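Long-range contacts in Lmo0181 protein (Listeria monocytogenes serovar 1/2a, PDB 5F7V), which binds the cyclic alpha-glucan cycloalternan as the substrate-binding lipoprotein of an ABC system and probably delivers it for uptake across the cell membrane: residues I133-F139 / F240-A246; V170-S174 / K223-S227; A186-S192 / E207-A211. One frame throughout, in Å; residues are numbered along the deposited sequence.

Contact 1. Residues I133-F139 / F240-A246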
ATOM      1  N   ILE A 133      -2.315   6.839  12.362  1.00  3.77           N
ATOM      2  CA  ILE A 133      -3.712   7.161  12.615  1.00  3.88           C
ATOM      3  C   ILE A 133      -3.922   7.021  14.118  1.00  4.02           C
ATOM      4  O   ILE A 133      -3.564   5.982  14.690  1.00  3.99           O
ATOM      5  CB  ILE A 133      -4.649   6.232  11.849  1.00  3.83           C
ATOM      6  CG1 ILE A 133      -4.292   6.238  10.355  1.00  3.69           C
ATOM      7  CG2 ILE A 133      -6.100   6.658  12.107  1.00  4.10           C
ATOM      8  CD1 ILE A 133      -5.304   5.598   9.469  1.00  3.75           C
ATOM      9  N   TYR A 134      -4.435   8.028  14.798  1.00  4.26           N
ATOM     10  CA  TYR A 134      -4.476   7.966  16.242  1.00  4.42           C
ATOM     11  C   TYR A 134      -5.845   8.318  16.778  1.00  4.70           C
ATOM     12  O   TYR A 134      -6.606   9.114  16.220  1.00  4.91           O
ATOM     13  CB  TYR A 134      -3.383   8.836  16.867  1.00  4.57           C
ATOM     14  CG  TYR A 134      -3.420  10.316  16.606  1.00  4.87           C
ATOM     15  CD1 TYR A 134      -2.812  10.859  15.483  1.00  4.87           C
ATOM     16  CD2 TYR A 134      -4.039  11.209  17.470  1.00  5.27           C
ATOM     17  CE1 TYR A 134      -2.797  12.231  15.226  1.00  5.30           C
ATOM     18  CE2 TYR A 134      -4.030  12.560  17.221  1.00  5.70           C
ATOM     19  CZ  TYR A 134      -3.430  13.070  16.099  1.00  5.74           C
ATOM     20  OH  TYR A 134      -3.432  14.429  15.929  1.00  6.33           O
ATOM     21  N   ASN A 135      -6.171   7.646  17.879  1.00  4.81           N
ATOM     22  CA  ASN A 135      -7.426   7.788  18.611  1.00  5.17           C
ATOM     23  C   ASN A 135      -7.243   8.924  19.605  1.00  5.47           C
ATOM     24  O   ASN A 135      -6.611   8.764  20.651  1.00  5.48           O
ATOM     25  CB  ASN A 135      -7.765   6.465  19.278  1.00  5.24           C
ATOM     26  CG  ASN A 135      -9.021   6.471  20.110  1.00  5.70           C
ATOM     27  OD1 ASN A 135      -9.440   7.507  20.611  1.00  5.98           O
ATOM     28  ND2 ASN A 135      -9.621   5.295  20.244  1.00  5.89           N
ATOM     29  N   LYS A 136      -7.840  10.080  19.294  1.00  6.11           N
ATOM     30  CA  LYS A 136      -7.683  11.267  20.117  1.00  6.88           C
ATOM     31  C   LYS A 136      -8.336  11.083  21.489  1.00  7.45           C
ATOM     32  O   LYS A 136      -7.831  11.655  22.463  1.00  7.60           O
ATOM     33  CB  LYS A 136      -8.318  12.465  19.445  1.00  7.54           C
ATOM     34  CG  LYS A 136      -7.620  12.960  18.182  1.00  7.64           C
ATOM     35  CD  LYS A 136      -8.447  13.969  17.423  1.00  8.52           C
ATOM     36  CE  LYS A 136      -8.514  15.265  18.179  1.00  9.47           C
ATOM     37  NZ  LYS A 136      -9.252  16.278  17.384  1.00 10.46           N
ATOM     38  N   ASP A 137      -9.397  10.295  21.561  1.00  7.85           N
ATOM     39  CA  ASP A 137     -10.094  10.063  22.841  1.00  8.82           C
ATOM     40  C   ASP A 137      -9.130   9.350  23.788  1.00  8.04           C
ATOM     41  O   ASP A 137      -9.041   9.716  24.970  1.00  8.22           O
ATOM     42  CB  ASP A 137     -11.351   9.183  22.684  1.00 10.19           C
ATOM     43  CG  ASP A 137     -12.521   9.825  21.983  1.00 12.34           C
ATOM     44  OD1 ASP A 137     -12.372  10.891  21.372  1.00 15.22           O
ATOM     45  OD2 ASP A 137     -13.623   9.244  22.131  1.00 16.00           O
ATOM     46  N   LEU A 138      -8.409   8.336  23.314  1.00  7.22           N
ATOM     47  CA  LEU A 138      -7.447   7.660  24.158  1.00  6.91           C
ATOM     48  C   LEU A 138      -6.299   8.556  24.600  1.00  6.86           C
ATOM     49  O   LEU A 138      -5.874   8.545  25.753  1.00  7.13           O
ATOM     50  CB  LEU A 138      -6.898   6.400  23.490  1.00  6.57           C
ATOM     51  CG  LEU A 138      -7.839   5.191  23.398  1.00  6.70           C
ATOM     52  CD1 LEU A 138      -7.221   4.133  22.504  1.00  6.45           C
ATOM     53  CD2 LEU A 138      -8.163   4.644  24.784  1.00  7.17           C
ATOM     54  N   PHE A 139      -5.792   9.373  23.682  1.00  6.68           N
ATOM     55  CA  PHE A 139      -4.733  10.317  24.045  1.00  6.89           C
ATOM     56  C   PHE A 139      -5.202  11.276  25.127  1.00  7.72           C
ATOM     57  O   PHE A 139      -4.525  11.528  26.139  1.00  8.17           O
ATOM     58  CB  PHE A 139      -4.258  11.105  22.828  1.00  6.61           C
ATOM     59  CG  PHE A 139      -3.173  10.424  22.031  1.00  6.04           C
ATOM     60  CD1 PHE A 139      -3.423   9.305  21.233  1.00  5.55           C
ATOM     61  CD2 PHE A 139      -1.865  10.896  22.109  1.00  6.14           C
ATOM     62  CE1 PHE A 139      -2.405   8.728  20.506  1.00  5.26           C
ATOM     63  CE2 PHE A 139      -0.843  10.303  21.366  1.00  5.88           C
ATOM     64  CZ  PHE A 139      -1.102   9.206  20.584  1.00  5.44           C
ATOM     65  N   PHE A 240      -8.475  -1.390  16.359  1.00  5.52           N
ATOM     66  CA  PHE A 240      -8.567   0.087  16.347  1.00  5.54           C
ATOM     67  C   PHE A 240     -10.008   0.590  16.376  1.00  6.08           C
ATOM     68  O   PHE A 240     -10.353   1.472  17.183  1.00  6.03           O
ATOM     69  CB  PHE A 240      -7.800   0.654  15.137  1.00  5.20           C
ATOM     70  CG  PHE A 240      -7.753   2.167  15.094  1.00  4.98           C
ATOM     71  CD1 PHE A 240      -6.850   2.850  15.905  1.00  4.85           C
ATOM     72  CD2 PHE A 240      -8.609   2.910  14.286  1.00  5.10           C
ATOM     73  CE1 PHE A 240      -6.783   4.217  15.888  1.00  4.88           C
ATOM     74  CE2 PHE A 240      -8.526   4.308  14.281  1.00  5.12           C
ATOM     75  CZ  PHE A 240      -7.613   4.943  15.073  1.00  4.96           C
ATOM     76  N   MET A 241     -10.872   0.014  15.533  1.00  6.76           N
ATOM     77  CA  MET A 241     -12.303   0.329  15.589  1.00  7.81           C
ATOM     78  C   MET A 241     -12.947   0.001  16.917  1.00  7.69           C
ATOM     79  O   MET A 241     -13.887   0.698  17.282  1.00  8.58           O
ATOM     80  CB  MET A 241     -13.024  -0.414  14.463  1.00  8.87           C
ATOM     81  CG  MET A 241     -12.738   0.268  13.127  1.00  9.75           C
ATOM     82  SD  MET A 241     -13.558   1.875  12.924  1.00 12.30           S
ATOM     83  CE  MET A 241     -15.290   1.564  12.587  1.00 12.73           C
ATOM     84  N   ASN A 242     -12.439  -1.006  17.623  1.00  7.36           N
ATOM     85  CA  ASN A 242     -12.935  -1.425  18.935  1.00  7.55           C
ATOM     86  C   ASN A 242     -12.321  -0.599  20.068  1.00  7.28           C
ATOM     87  O   ASN A 242     -12.566  -0.974  21.223  1.00  7.79           O
ATOM     88  CB  ASN A 242     -12.678  -2.938  19.114  1.00  7.85           C
ATOM     89  CG  ASN A 242     -13.621  -3.613  20.126  1.00  8.35           C
ATOM     90  OD1 ASN A 242     -14.812  -3.343  20.109  1.00  9.54           O
ATOM     91  ND2 ASN A 242     -13.096  -4.518  20.948  1.00  8.31           N
ATOM     92  N   GLY A 243     -11.650   0.517  19.768  1.00  6.77           N
ATOM     93  CA  GLY A 243     -11.103   1.362  20.814  1.00  6.49           C
ATOM     94  C   GLY A 243      -9.882   0.837  21.520  1.00  6.16           C
ATOM     95  O   GLY A 243      -9.577   1.288  22.639  1.00  6.45           O
ATOM     96  N   GLN A 244      -9.199  -0.153  20.959  1.00  5.66           N
ATOM     97  CA  GLN A 244      -8.140  -0.861  21.678  1.00  5.46           C
ATOM     98  C   GLN A 244      -6.720  -0.454  21.239  1.00  4.91           C
ATOM     99  O   GLN A 244      -5.769  -1.064  21.739  1.00  4.76           O
ATOM    100  CB  GLN A 244      -8.280  -2.366  21.496  1.00  5.68           C
ATOM    101  CG  GLN A 244      -9.529  -2.946  22.143  1.00  6.20           C
ATOM    102  CD  GLN A 244      -9.572  -4.432  21.921  1.00  6.57           C
ATOM    103  OE1 GLN A 244     -10.312  -4.922  21.042  1.00  7.35           O
ATOM    104  NE2 GLN A 244      -8.756  -5.134  22.653  1.00  6.66           N
ATOM    105  N   ILE A 245      -6.536   0.466  20.284  1.00  4.57           N
ATOM    106  CA  ILE A 245      -5.213   0.853  19.786  1.00  4.34           C
ATOM    107  C   ILE A 245      -5.130   2.381  19.714  1.00  4.12           C
ATOM    108  O   ILE A 245      -5.901   3.018  19.005  1.00  4.22           O
ATOM    109  CB  ILE A 245      -4.932   0.180  18.431  1.00  4.30           C
ATOM    110  CG1 ILE A 245      -4.902  -1.348  18.517  1.00  4.50           C
ATOM    111  CG2 ILE A 245      -3.650   0.740  17.834  1.00  4.13           C
ATOM    112  CD1 ILE A 245      -4.748  -2.110  17.224  1.00  4.57           C
ATOM    113  N   ALA A 246      -4.180   2.979  20.420  1.00  3.99           N
ATOM    114  CA  ALA A 246      -4.070   4.432  20.373  1.00  3.96           C
ATOM    115  C   ALA A 246      -3.450   4.963  19.091  1.00  3.82           C
ATOM    116  O   ALA A 246      -3.875   6.017  18.618  1.00  3.86           O
ATOM    117  CB  ALA A 246      -3.278   4.931  21.573  1.00  3.97           C
TER
HETATM  118  O   HOH W   1      -8.694   2.721  19.098  1.00  3.99           O

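Contact 2. Residues V170-S174 / K223-S227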
ATOM      1  N   VAL A 170      -6.038  -2.349  26.068  1.00  5.05           N
ATOM      2  CA  VAL A 170      -5.703  -1.200  25.212  1.00  4.81           C
ATOM      3  C   VAL A 170      -4.195  -1.194  25.001  1.00  4.61           C
ATOM      4  O   VAL A 170      -3.430  -1.276  25.960  1.00  4.65           O
ATOM      5  CB  VAL A 170      -6.189   0.127  25.816  1.00  4.84           C
ATOM      6  CG1 VAL A 170      -5.682   1.320  25.018  1.00  4.63           C
ATOM      7  CG2 VAL A 170      -7.695   0.164  25.941  1.00  5.06           C
ATOM      8  N   TRP A 171      -3.813  -1.121  23.736  1.00  4.42           N
ATOM      9  CA  TRP A 171      -2.404  -1.008  23.355  1.00  4.29           C
ATOM     10  C   TRP A 171      -2.119   0.376  22.820  1.00  4.08           C
ATOM     11  O   TRP A 171      -2.934   0.996  22.154  1.00  4.06           O
ATOM     12  CB  TRP A 171      -2.054  -2.086  22.308  1.00  4.48           C
ATOM     13  CG  TRP A 171      -1.988  -3.487  22.824  1.00  4.95           C
ATOM     14  CD1 TRP A 171      -0.922  -4.135  23.419  1.00  5.11           C
ATOM     15  CD2 TRP A 171      -3.058  -4.424  22.815  1.00  5.43           C
ATOM     16  NE1 TRP A 171      -1.277  -5.405  23.751  1.00  5.51           N
ATOM     17  CE2 TRP A 171      -2.597  -5.601  23.415  1.00  5.65           C
ATOM     18  CE3 TRP A 171      -4.374  -4.379  22.339  1.00  5.64           C
ATOM     19  CZ2 TRP A 171      -3.396  -6.719  23.566  1.00  6.05           C
ATOM     20  CZ3 TRP A 171      -5.166  -5.503  22.492  1.00  6.08           C
ATOM     21  CH2 TRP A 171      -4.668  -6.640  23.071  1.00  6.25           C
ATOM     22  N   GLY A 172      -0.915   0.850  23.100  1.00  3.99           N
ATOM     23  CA  GLY A 172      -0.492   2.158  22.623  1.00  3.86           C
ATOM     24  C   GLY A 172      -0.227   2.257  21.131  1.00  3.71           C
ATOM     25  O   GLY A 172      -0.446   3.330  20.561  1.00  3.67           O
ATOM     26  N   THR A 173       0.196   1.164  20.503  1.00  3.70           N
ATOM     27  CA  THR A 173       0.534   1.241  19.076  1.00  3.74           C
ATOM     28  C   THR A 173       0.346  -0.079  18.380  1.00  3.80           C
ATOM     29  O   THR A 173       0.263  -1.127  18.999  1.00  3.99           O
ATOM     30  CB  THR A 173       1.933   1.799  18.933  1.00  3.74           C
ATOM     31  OG1 THR A 173       2.157   2.217  17.574  1.00  3.86           O
ATOM     32  CG2 THR A 173       3.034   0.824  19.338  1.00  3.83           C
ATOM     33  N   SER A 174       0.301  -0.019  17.064  1.00  3.78           N
ATOM     34  CA  SER A 174       0.295  -1.224  16.251  1.00  3.88           C
ATOM     35  C   SER A 174       0.880  -0.850  14.897  1.00  3.73           C
ATOM     36  O   SER A 174       0.515   0.167  14.287  1.00  3.64           O
ATOM     37  CB  SER A 174      -1.121  -1.752  16.039  1.00  4.20           C
ATOM     38  OG  SER A 174      -1.041  -2.965  15.278  1.00  4.69           O
ATOM     39  N   LYS A 223       5.531  -4.610  25.261  1.00  6.13           N
ATOM     40  CA  LYS A 223       4.150  -5.058  25.128  1.00  6.35           C
ATOM     41  C   LYS A 223       3.162  -3.917  24.968  1.00  5.57           C
ATOM     42  O   LYS A 223       2.096  -3.924  25.522  1.00  5.68           O
ATOM     43  CB  LYS A 223       3.780  -6.008  26.280  1.00  7.57           C
ATOM     44  CG  LYS A 223       4.699  -7.228  26.363  1.00  8.76           C
ATOM     45  CD  LYS A 223       4.167  -8.278  27.326  1.00 10.65           C
ATOM     46  CE  LYS A 223       4.602  -7.895  28.709  1.00 12.11           C
ATOM     47  NZ  LYS A 223       4.162  -8.910  29.702  1.00 14.11           N
ATOM     48  N   VAL A 224       3.580  -2.942  24.179  1.00  4.77           N
ATOM     49  CA  VAL A 224       2.737  -1.794  23.834  1.00  4.49           C
ATOM     50  C   VAL A 224       1.970  -1.965  22.525  1.00  4.28           C
ATOM     51  O   VAL A 224       1.174  -1.100  22.170  1.00  4.17           O
ATOM     52  CB  VAL A 224       3.540  -0.492  23.770  1.00  4.29           C
ATOM     53  CG1 VAL A 224       4.186  -0.217  25.106  1.00  4.44           C
ATOM     54  CG2 VAL A 224       4.581  -0.507  22.664  1.00  4.17           C
ATOM     55  N   ALA A 225       2.185  -3.086  21.834  1.00  4.30           N
ATOM     56  CA  ALA A 225       1.570  -3.405  20.546  1.00  4.30           C
ATOM     57  C   ALA A 225       1.021  -4.824  20.644  1.00  4.68           C
ATOM     58  O   ALA A 225       1.687  -5.688  21.241  1.00  4.80           O
ATOM     59  CB  ALA A 225       2.582  -3.271  19.440  1.00  4.14           C
ATOM     60  N   PRO A 226      -0.168  -5.078  20.064  1.00  4.90           N
ATOM     61  CA  PRO A 226      -0.739  -6.419  20.172  1.00  5.40           C
ATOM     62  C   PRO A 226       0.085  -7.453  19.398  1.00  5.75           C
ATOM     63  O   PRO A 226       0.582  -7.163  18.292  1.00  5.84           O
ATOM     64  CB  PRO A 226      -2.147  -6.233  19.602  1.00  5.41           C
ATOM     65  CG  PRO A 226      -2.039  -5.050  18.703  1.00  5.09           C
ATOM     66  CD  PRO A 226      -1.086  -4.131  19.396  1.00  4.92           C
ATOM     67  N   SER A 227       0.237  -8.642  19.958  1.00  6.31           N
ATOM     68  CA  SER A 227       0.988  -9.704  19.322  1.00  6.76           C
ATOM     69  C   SER A 227       0.145 -10.463  18.333  1.00  7.29           C
ATOM     70  O   SER A 227      -1.066 -10.287  18.296  1.00  6.96           O
ATOM     71  CB  SER A 227       1.441 -10.679  20.363  1.00  7.13           C
ATOM     72  OG  SER A 227       0.330 -11.383  20.864  1.00  7.58           O
TER
HETATM   73  O   HOH W   2       0.707  -4.819  16.627  1.00  7.72           O

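Contact 3. Residues A186-S192 / E207-A211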
ATOM      1  N   ALA A 186      13.387   0.311   7.949  1.00  3.35           N
ATOM      2  CA  ALA A 186      14.862   0.286   7.752  1.00  3.47           C
ATOM      3  C   ALA A 186      15.386   1.619   7.248  1.00  3.52           C
ATOM      4  O   ALA A 186      16.368   2.148   7.782  1.00  3.62           O
ATOM      5  CB  ALA A 186      15.228  -0.824   6.787  1.00  3.54           C
ATOM      6  N   ALA A 187      14.679   2.196   6.275  1.00  3.48           N
ATOM      7  CA  ALA A 187      15.102   3.504   5.756  1.00  3.57           C
ATOM      8  C   ALA A 187      15.013   4.602   6.781  1.00  3.57           C
ATOM      9  O   ALA A 187      15.798   5.549   6.735  1.00  3.69           O
ATOM     10  CB  ALA A 187      14.259   3.846   4.535  1.00  3.55           C
ATOM     11  N   GLN A 188      14.104   4.494   7.742  1.00  3.46           N
ATOM     12  CA  GLN A 188      14.075   5.450   8.850  1.00  3.49           C
ATOM     13  C   GLN A 188      15.298   5.427   9.768  1.00  3.60           C
ATOM     14  O   GLN A 188      15.481   6.323  10.585  1.00  3.66           O
ATOM     15  CB  GLN A 188      12.813   5.191   9.690  1.00  3.37           C
ATOM     16  CG  GLN A 188      11.500   5.530   8.983  1.00  3.30           C
ATOM     17  CD  GLN A 188      10.279   5.004   9.690  1.00  3.21           C
ATOM     18  OE1 GLN A 188      10.336   4.383  10.754  1.00  3.19           O
ATOM     19  NE2 GLN A 188       9.154   5.229   9.038  1.00  3.18           N
ATOM     20  N   ASN A 189      16.124   4.401   9.628  1.00  3.64           N
ATOM     21  CA  ASN A 189      17.386   4.243  10.332  1.00  3.78           C
ATOM     22  C   ASN A 189      18.576   4.197   9.376  1.00  3.95           C
ATOM     23  O   ASN A 189      19.659   3.798   9.765  1.00  4.08           O
ATOM     24  CB  ASN A 189      17.353   2.995  11.218  1.00  3.76           C
ATOM     25  CG  ASN A 189      18.076   3.172  12.529  1.00  3.88           C
ATOM     26  OD1 ASN A 189      18.109   4.261  13.083  1.00  3.93           O
ATOM     27  ND2 ASN A 189      18.642   2.108  13.059  1.00  3.97           N
ATOM     28  N   GLY A 190      18.388   4.658   8.143  1.00  4.16           N
ATOM     29  CA  GLY A 190      19.485   4.765   7.173  1.00  4.59           C
ATOM     30  C   GLY A 190      19.831   3.469   6.494  1.00  5.04           C
ATOM     31  O   GLY A 190      20.838   3.421   5.772  1.00  5.68           O
ATOM     32  N   GLY A 191      18.975   2.476   6.639  1.00  5.03           N
ATOM     33  CA  GLY A 191      19.176   1.139   6.050  1.00  5.36           C
ATOM     34  C   GLY A 191      18.452   0.947   4.737  1.00  5.74           C
ATOM     35  O   GLY A 191      17.705   1.787   4.283  1.00  6.16           O
ATOM     36  N   SER A 192      18.650  -0.218   4.143  0.50  6.08           N
ATOM     37  CA  SER A 192      17.959  -0.545   2.912  0.50  6.42           C
ATOM     38  C   SER A 192      17.943  -2.041   2.750  0.50  6.37           C
ATOM     39  O   SER A 192      18.608  -2.775   3.487  0.50  6.44           O
ATOM     40  CB  SER A 192      18.660   0.108   1.723  0.50  6.77           C
ATOM     41  OG  SER A 192      19.974  -0.366   1.647  0.50  7.18           O
ATOM     42  N   GLU A 207      22.142  -1.318  11.336  1.00  4.51           N
ATOM     43  CA  GLU A 207      21.076  -0.340  11.505  1.00  4.34           C
ATOM     44  C   GLU A 207      19.740  -1.026  11.280  1.00  4.11           C
ATOM     45  O   GLU A 207      18.743  -0.618  11.894  1.00  3.97           O
ATOM     46  CB  GLU A 207      21.280   0.876  10.580  1.00  4.46           C
ATOM     47  CG  GLU A 207      21.231   0.684   9.081  1.00  4.61           C
ATOM     48  CD  GLU A 207      22.534   0.251   8.461  1.00  5.03           C
ATOM     49  OE1 GLU A 207      23.470  -0.262   9.105  1.00  5.50           O
ATOM     50  OE2 GLU A 207      22.594   0.443   7.231  1.00  5.55           O
ATOM     51  N   ASN A 208      19.697  -2.042  10.426  1.00  4.12           N
ATOM     52  CA  ASN A 208      18.445  -2.765  10.177  1.00  3.97           C
ATOM     53  C   ASN A 208      18.105  -3.672  11.338  1.00  4.01           C
ATOM     54  O   ASN A 208      16.933  -3.817  11.677  1.00  3.89           O
ATOM     55  CB  ASN A 208      18.527  -3.588   8.891  1.00  4.01           C
ATOM     56  CG  ASN A 208      18.380  -2.721   7.657  1.00  3.94           C
ATOM     57  OD1 ASN A 208      18.392  -1.478   7.726  1.00  3.91           O
ATOM     58  ND2 ASN A 208      18.141  -3.379   6.516  1.00  3.96           N
ATOM     59  N   VAL A 209      19.087  -4.283  11.996  1.00  4.20           N
ATOM     60  CA  VAL A 209      18.803  -5.035  13.215  1.00  4.27           C
ATOM     61  C   VAL A 209      18.193  -4.091  14.215  1.00  4.19           C
ATOM     62  O   VAL A 209      17.214  -4.449  14.873  1.00  4.13           O
ATOM     63  CB  VAL A 209      20.077  -5.691  13.787  1.00  4.62           C
ATOM     64  CG1 VAL A 209      19.787  -6.357  15.129  1.00  4.76           C
ATOM     65  CG2 VAL A 209      20.681  -6.687  12.809  1.00  4.87           C
ATOM     66  N   GLU A 210      18.719  -2.889  14.380  1.00  4.31           N
ATOM     67  CA  GLU A 210      18.129  -1.945  15.340  1.00  4.42           C
ATOM     68  C   GLU A 210      16.711  -1.573  14.954  1.00  4.04           C
ATOM     69  O   GLU A 210      15.810  -1.473  15.788  1.00  4.07           O
ATOM     70  CB  GLU A 210      19.029  -0.714  15.402  1.00  4.87           C
ATOM     71  CG  GLU A 210      18.625   0.250  16.515  1.00  5.27           C
ATOM     72  CD  GLU A 210      19.530   1.449  16.685  1.00  5.91           C
ATOM     73  OE1 GLU A 210      20.236   1.829  15.723  1.00  6.63           O
ATOM     74  OE2 GLU A 210      19.575   1.951  17.845  1.00  6.67           O
ATOM     75  N   ALA A 211      16.467  -1.353  13.663  1.00  3.77           N
ATOM     76  CA  ALA A 211      15.133  -0.984  13.169  1.00  3.60           C
ATOM     77  C   ALA A 211      14.113  -2.077  13.422  1.00  3.56           C
ATOM     78  O   ALA A 211      12.987  -1.823  13.853  1.00  3.48           O
ATOM     79  CB  ALA A 211      15.158  -0.616  11.691  1.00  3.55           C
TER

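Contact 1. Residues I133-F139 / F240-A246
Asn135 meets Ala246 through a single backbone bond, Asn135 N to Ala246 O at 2.9 Å (N-H...O angle 164°). The same carbonyl oxygen lies 3.1 Å from Tyr134 CA in a CA-H...O contact and sits at the edge of the Phe139 ring, near its plane.

With CG anti to the backbone N (chi1 178°), the Asn135 amide reaches past the strand end: OD1 caps the following helix by accepting from Leu138 N at 3.0 Å, approached from above the carbonyl plane. ND2 donates to a water that donates to Phe240 O and Ile245 O, so one buried amide both starts a helix and ties the strand to the 240-246 turn through the water.

Methyl groups and ring rims make the apolar part. Leu138 CD1 rests 4.1 Å from Ala246 CB, and Phe139 CE1 lies 4.0 Å from that methyl; the backbone oxygen Gly243 O lies beside Leu138 CD1. With CG anti to the backbone N (chi1 -176°), the end of the Phe240 ring comes up to the strand; CZ meets Ile133 CG2 at 3.7 Å, the side chains crossing at about a right angle. Asn135 N lies at the edge of this ring, which Phe263 meets edge-to-face.

Gly243, with positive phi, is the C-prime residue of a Schellman motif that ends helix 236-241, its N bonded to Phe240 O. The arrangement joins a helix start and a helix end: the Asn135 N-cap after strand 119-135 and the Schellman motif before strand 245-251, at the margin of the antiparallel pairing of these strands in a periplasmic-binding-protein fold.

Contact 2. Residues V170-S174 / K223-S227
The apolar interactions centre on Trp171, whose indole lies against Pro226. Pro226 CB stands over the six-membered ring, 3.8 Å from its centroid and only 12° off the normal, which defines a CH-pi contact. At the N-bonded corner of the proline ring, Pro226 CD comes within 3.6 Å of Trp171 CG. The indole has CG beside the backbone N (chi1 -72°), which carries its face across the proline, and its edge meets the Lys223 carbonyl oxygen. A smaller patch joins the methyl groups Thr173 CG2 and Val224 CG2 at 3.9 Å.

Backbone polar contacts run alongside. Thr173 N donates to Val224 O at 3.0 Å, with an N-H...O angle of 157°, and Ala225 CA makes a CA-H...O contact of 3.0 Å with Thr173 O. The polar end of Thr173 turns to another partner, Glu156 of helix 153-163.

Water supplies the third kind of link: one molecule is hydrogen-bonded to Ser174 OG at 2.9 Å and donates to Pro226 O at the same distance.

Together these interactions fasten the loop between helices 206-220 and 228-231 to the short strand 171-174, which pairs in parallel with strand 245-251 in the sheet of the solute-binding fold.

Contact 3. Residues A186-S192 / E207-A211
Glu207 O is gripped by two donors: Asn189 ND2 at 3.0 Å from the neighbouring turn, and Ala211 N at 3.0 Å within its own helix. The Asn189 bond is nearly straight, with an N-H...O angle of 170°, and the oxygen lies in the plane of the amide. The same ND2 donates to Glu210 OE1 at 3.1 Å, again within the amide plane, although the carboxylate oxygen is met from above its own plane and the two flat groups stand 69° apart. Both bonds therefore use the amide in its plane, while the two acceptors are approached differently. Asn189 OD1 accepts from Asn273 ND2, which gives the other end of the amide a partner and should fix its rotation.

Glu210 reaches this position with CG anti to its backbone N (chi1 -172°) and an extended chain. Glu207 CG instead lies between the backbone N and the carbonyl carbon, which sets it 3.7 Å from Gly191 CA; the bend at chi2 then turns the carboxylate along the turn.

A second polar link runs from Asn208 ND2 to Ser192 O at 3.1 Å. It is more bent and enters from above the carbonyl plane; ND2 also donates to Ile203 O. Asn208 OD1 lies 3.2 Å from Gly191 CA, a close approach of the amide oxygen to the glycine backbone. Alongside the polar links, Ala186 CA packs on Ala211 CB at 4.1 Å.

The Schellman motif at Gly190, closed by Gly191 N to Ala186 O, ends helix 179-187 and sets Asn189 facing the other helix. The chemistry implies a join made mainly by neutral amides, with Glu210 the one charged acceptor among its bonds; that carboxylate would probably polarise the Asn189 amide and strengthen its donor end.

In the fold
Contacts 1 and 2 are mostly buried and meet directly, their centres about 11 Å apart. They share a sheet, because strand 171-174 is the parallel neighbour of strand 245-251: Gln244 O lies 2.8 Å from Trp171 N, and Ala246 N lies 2.9 Å from Trp171 O. Contact 3 is only partly buried and touches neither, with nearest atoms about 12 Å from contact 1 and 11 Å from contact 2; it joins the end of helix 179-187 and the turn after it to helix 206-220. Contacts 1 and 2 each combine one direct backbone bond with a bridging water and apolar packing, whereas contact 3 relies on side-chain amides. Helix 206-220 also leads into the loop of contact 2.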